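Local atomic coordinates of L544 (Acanthamoeba polyphaga mimivirus, PDB entry 4AMQ), a protein that is probably a metal-dependent nucleotidyl transferase of the giant-virus particle, pairing a nucleotidyltransferase domain with a helical domain. Residues 250-255 / 264-269. Sequence-based numbering, arbitrary orientation.
Sequences PLRFYF and QLEYII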
ATOM      1  N   PRO A 250      -7.888  -8.199  13.413  1.00 31.50           N
ATOM      2  CA  PRO A 250      -9.238  -8.025  13.970  1.00 40.49           C
ATOM      3  C   PRO A 250      -9.243  -8.232  15.484  1.00 36.84           C
ATOM      4  O   PRO A 250      -9.941  -7.514  16.201  1.00 31.22           O
ATOM      5  CB  PRO A 250     -10.046  -9.130  13.282  1.00 37.51           C
ATOM      6  CG  PRO A 250      -9.323  -9.378  11.999  1.00 41.20           C
ATOM      7  CD  PRO A 250      -7.864  -9.184  12.318  1.00 32.35           C
ATOM      8  N   LEU A 251      -8.461  -9.194  15.966  1.00 33.35           N
ATOM      9  CA  LEU A 251      -8.380  -9.453  17.400  1.00 36.02           C
ATOM     10  C   LEU A 251      -7.814  -8.252  18.149  1.00 33.53           C
ATOM     11  O   LEU A 251      -8.292  -7.903  19.225  1.00 36.31           O
ATOM     12  CB  LEU A 251      -7.538 -10.698  17.688  1.00 36.27           C
ATOM     13  CG  LEU A 251      -8.029 -12.023  17.104  1.00 38.11           C
ATOM     14  CD1 LEU A 251      -7.162 -13.171  17.599  1.00 39.57           C
ATOM     15  CD2 LEU A 251      -9.489 -12.262  17.458  1.00 44.52           C
ATOM     16  N   ARG A 252      -6.793  -7.619  17.578  1.00 35.34           N
ATOM     17  CA  ARG A 252      -6.187  -6.452  18.208  1.00 34.40           C
ATOM     18  C   ARG A 252      -7.205  -5.321  18.321  1.00 35.66           C
ATOM     19  O   ARG A 252      -7.232  -4.596  19.314  1.00 33.43           O
ATOM     20  CB  ARG A 252      -4.940  -5.989  17.446  1.00 34.19           C
ATOM     21  CG  ARG A 252      -4.262  -4.769  18.067  1.00 33.54           C
ATOM     22  CD  ARG A 252      -2.919  -4.467  17.415  1.00 41.56           C
ATOM     23  NE  ARG A 252      -3.043  -4.203  15.985  1.00 39.64           N
ATOM     24  CZ  ARG A 252      -2.021  -3.913  15.185  1.00 41.19           C
ATOM     25  NH1 ARG A 252      -0.787  -3.847  15.671  1.00 34.31           N
ATOM     26  NH2 ARG A 252      -2.235  -3.689  13.896  1.00 41.49           N
ATOM     27  N   PHE A 253      -8.045  -5.175  17.303  1.00 32.22           N
ATOM     28  CA  PHE A 253      -9.105  -4.182  17.352  1.00 35.93           C
ATOM     29  C   PHE A 253     -10.111  -4.537  18.445  1.00 35.07           C
ATOM     30  O   PHE A 253     -10.534  -3.675  19.213  1.00 34.51           O
ATOM     31  CB  PHE A 253      -9.811  -4.060  16.000  1.00 37.94           C
ATOM     32  CG  PHE A 253     -10.909  -3.031  15.984  1.00 42.16           C
ATOM     33  CD1 PHE A 253     -10.624  -1.700  15.721  1.00 38.95           C
ATOM     34  CD2 PHE A 253     -12.224  -3.393  16.242  1.00 40.01           C
ATOM     35  CE1 PHE A 253     -11.633  -0.746  15.711  1.00 43.97           C
ATOM     36  CE2 PHE A 253     -13.234  -2.449  16.231  1.00 41.66           C
ATOM     37  CZ  PHE A 253     -12.939  -1.122  15.963  1.00 38.53           C
ATOM     38  N   TYR A 254     -10.479  -5.812  18.518  1.00 35.35           N
ATOM     39  CA  TYR A 254     -11.442  -6.270  19.514  1.00 38.09           C
ATOM     40  C   TYR A 254     -10.960  -5.966  20.930  1.00 41.33           C
ATOM     41  O   TYR A 254     -11.735  -5.520  21.775  1.00 42.51           O
ATOM     42  CB  TYR A 254     -11.711  -7.770  19.364  1.00 39.43           C
ATOM     43  CG  TYR A 254     -12.766  -8.306  20.311  1.00 42.70           C
ATOM     44  CD1 TYR A 254     -12.427  -8.742  21.585  1.00 40.64           C
ATOM     45  CD2 TYR A 254     -14.101  -8.374  19.930  1.00 45.59           C
ATOM     46  CE1 TYR A 254     -13.387  -9.232  22.455  1.00 44.05           C
ATOM     47  CE2 TYR A 254     -15.070  -8.861  20.791  1.00 43.25           C
ATOM     48  CZ  TYR A 254     -14.707  -9.288  22.052  1.00 45.62           C
ATOM     49  OH  TYR A 254     -15.668  -9.773  22.911  1.00 50.18           O
ATOM     50  N   PHE A 255      -9.673  -6.196  21.178  1.00 37.09           N
ATOM     51  CA  PHE A 255      -9.105  -6.031  22.513  1.00 37.40           C
ATOM     52  C   PHE A 255      -8.398  -4.694  22.704  1.00 35.48           C
ATOM     53  O   PHE A 255      -7.596  -4.547  23.627  1.00 38.35           O
ATOM     54  CB  PHE A 255      -8.116  -7.162  22.814  1.00 37.61           C
ATOM     55  CG  PHE A 255      -8.761  -8.505  23.004  1.00 38.03           C
ATOM     56  CD1 PHE A 255      -9.425  -8.809  24.184  1.00 41.95           C
ATOM     57  CD2 PHE A 255      -8.690  -9.471  22.015  1.00 39.33           C
ATOM     58  CE1 PHE A 255     -10.016 -10.045  24.368  1.00 40.18           C
ATOM     59  CE2 PHE A 255      -9.281 -10.711  22.191  1.00 45.31           C
ATOM     60  CZ  PHE A 255      -9.943 -10.998  23.372  1.00 44.86           C
ATOM     61  N   GLN A 264       0.100  -7.375  24.495  1.00 41.28           N
ATOM     62  CA  GLN A 264       0.584  -8.663  24.031  1.00 39.86           C
ATOM     63  C   GLN A 264       0.396  -8.801  22.525  1.00 40.59           C
ATOM     64  O   GLN A 264       1.294  -9.254  21.820  1.00 41.55           O
ATOM     65  CB  GLN A 264      -0.119  -9.798  24.774  1.00 40.63           C
ATOM     66  CG  GLN A 264       0.157  -9.790  26.273  1.00 43.67           C
ATOM     67  CD  GLN A 264      -0.658 -10.823  27.034  1.00 49.98           C
ATOM     68  OE1 GLN A 264      -1.616 -11.393  26.509  1.00 42.66           O
ATOM     69  NE2 GLN A 264      -0.276 -11.066  28.283  1.00 48.60           N
ATOM     70  N   LEU A 265      -0.771  -8.399  22.035  1.00 37.24           N
ATOM     71  CA  LEU A 265      -1.053  -8.477  20.607  1.00 39.98           C
ATOM     72  C   LEU A 265      -0.162  -7.526  19.813  1.00 36.34           C
ATOM     73  O   LEU A 265       0.310  -7.872  18.730  1.00 34.73           O
ATOM     74  CB  LEU A 265      -2.535  -8.209  20.326  1.00 35.01           C
ATOM     75  CG  LEU A 265      -3.445  -9.422  20.526  1.00 36.54           C
ATOM     76  CD1 LEU A 265      -4.906  -9.054  20.329  1.00 38.48           C
ATOM     77  CD2 LEU A 265      -3.041 -10.544  19.580  1.00 41.72           C
ATOM     78  N   GLU A 266       0.072  -6.336  20.358  1.00 33.54           N
ATOM     79  CA  GLU A 266       0.944  -5.367  19.707  1.00 34.69           C
ATOM     80  C   GLU A 266       2.361  -5.924  19.607  1.00 40.40           C
ATOM     81  O   GLU A 266       3.022  -5.789  18.577  1.00 36.53           O
ATOM     82  CB  GLU A 266       0.951  -4.046  20.474  1.00 38.04           C
ATOM     83  CG  GLU A 266       1.733  -2.927  19.793  1.00 38.79           C
ATOM     84  CD  GLU A 266       0.988  -2.312  18.614  1.00 42.90           C
ATOM     85  OE1 GLU A 266      -0.044  -2.874  18.192  1.00 39.28           O
ATOM     86  OE2 GLU A 266       1.437  -1.260  18.109  1.00 44.48           O
ATOM     87  N   TYR A 267       2.823  -6.553  20.681  1.00 34.83           N
ATOM     88  CA  TYR A 267       4.146  -7.159  20.689  1.00 38.40           C
ATOM     89  C   TYR A 267       4.253  -8.252  19.632  1.00 37.30           C
ATOM     90  O   TYR A 267       5.214  -8.298  18.866  1.00 35.23           O
ATOM     91  CB  TYR A 267       4.476  -7.732  22.066  1.00 37.38           C
ATOM     92  CG  TYR A 267       5.770  -8.512  22.082  1.00 40.63           C
ATOM     93  CD1 TYR A 267       6.979  -7.885  22.348  1.00 36.30           C
ATOM     94  CD2 TYR A 267       5.781  -9.874  21.817  1.00 41.48           C
ATOM     95  CE1 TYR A 267       8.164  -8.595  22.353  1.00 41.46           C
ATOM     96  CE2 TYR A 267       6.958 -10.591  21.821  1.00 45.70           C
ATOM     97  CZ  TYR A 267       8.147  -9.948  22.088  1.00 42.61           C
ATOM     98  OH  TYR A 267       9.320 -10.667  22.091  1.00 54.30           O
ATOM     99  N   ILE A 268       3.257  -9.129  19.598  1.00 35.47           N
ATOM    100  CA  ILE A 268       3.246 -10.252  18.667  1.00 38.07           C
ATOM    101  C   ILE A 268       3.243  -9.788  17.215  1.00 38.72           C
ATOM    102  O   ILE A 268       4.050 -10.247  16.403  1.00 33.72           O
ATOM    103  CB  ILE A 268       2.025 -11.155  18.909  1.00 36.49           C
ATOM    104  CG1 ILE A 268       2.066 -11.729  20.328  1.00 40.26           C
ATOM    105  CG2 ILE A 268       1.971 -12.272  17.880  1.00 32.52           C
ATOM    106  CD1 ILE A 268       0.815 -12.478  20.721  1.00 42.63           C
ATOM    107  N   ILE A 269       2.330  -8.877  16.899  1.00 34.06           N
ATOM    108  CA  ILE A 269       2.166  -8.382  15.539  1.00 32.78           C
ATOM    109  C   ILE A 269       3.353  -7.530  15.090  1.00 34.68           C
ATOM    110  O   ILE A 269       3.887  -7.725  13.998  1.00 29.27           O
ATOM    111  CB  ILE A 269       0.861  -7.564  15.406  1.00 33.62           C
ATOM    112  CG1 ILE A 269      -0.352  -8.453  15.702  1.00 30.74           C
ATOM    113  CG2 ILE A 269       0.754  -6.940  14.022  1.00 30.24           C
ATOM    114  CD1 ILE A 269      -1.672  -7.710  15.752  1.00 33.69           C
TER
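Leu265 packs its CD1 methyl against the backbone of helix 248-254, 3.6 Å from the CA of Arg252, and this is the tight, buried part of the contact. The same methyl lies 4.1 Å from Leu251 CB and approaches the ring of Phe255 at CD2, so one leucine branch meets Leu251, Arg252 and, just past the helix end, Phe255. Toward the partly exposed side the packing gives way to a polar reach across the groove. Arg252 leaves its helix extended, CG anti to the backbone N (chi1 -180°), then bends at chi3. The CD1 methyl of Ile269 lies against one face of the guanidinium, offset toward its rim, 3.8 Å from Arg252 NE. At its edge the same group donates from Arg252 NH1 to Glu266 OE1 at 2.8 Å. The hydrogen bond within this salt bridge is bent (134° at the hydrogen): OE1 is tilted out of the guanidinium plane and is itself met from above the carboxylate plane. Both charges have second partners: NH1 also pairs with Glu270, while Glu266 OE2 forms a salt bridge with Arg59. Arg252 and Arg59 come close here, their like charges probably offset by the two glutamates. The short segments run nearly antiparallel, at 156° with axes 10.0 Å apart, and the consecutive helices 248-254 and 259-272 form a helical hairpin within the region assigned to the helical domain. Its apolar side rests on helix 334-368, where Phe364 and Tyr367 touch Leu251, whereas the polar side faces Arg59, just after helix 55-58, with the Arg252 side chain about 10 Å from a bound manganese ion, whose site includes Asp66 and Asp68.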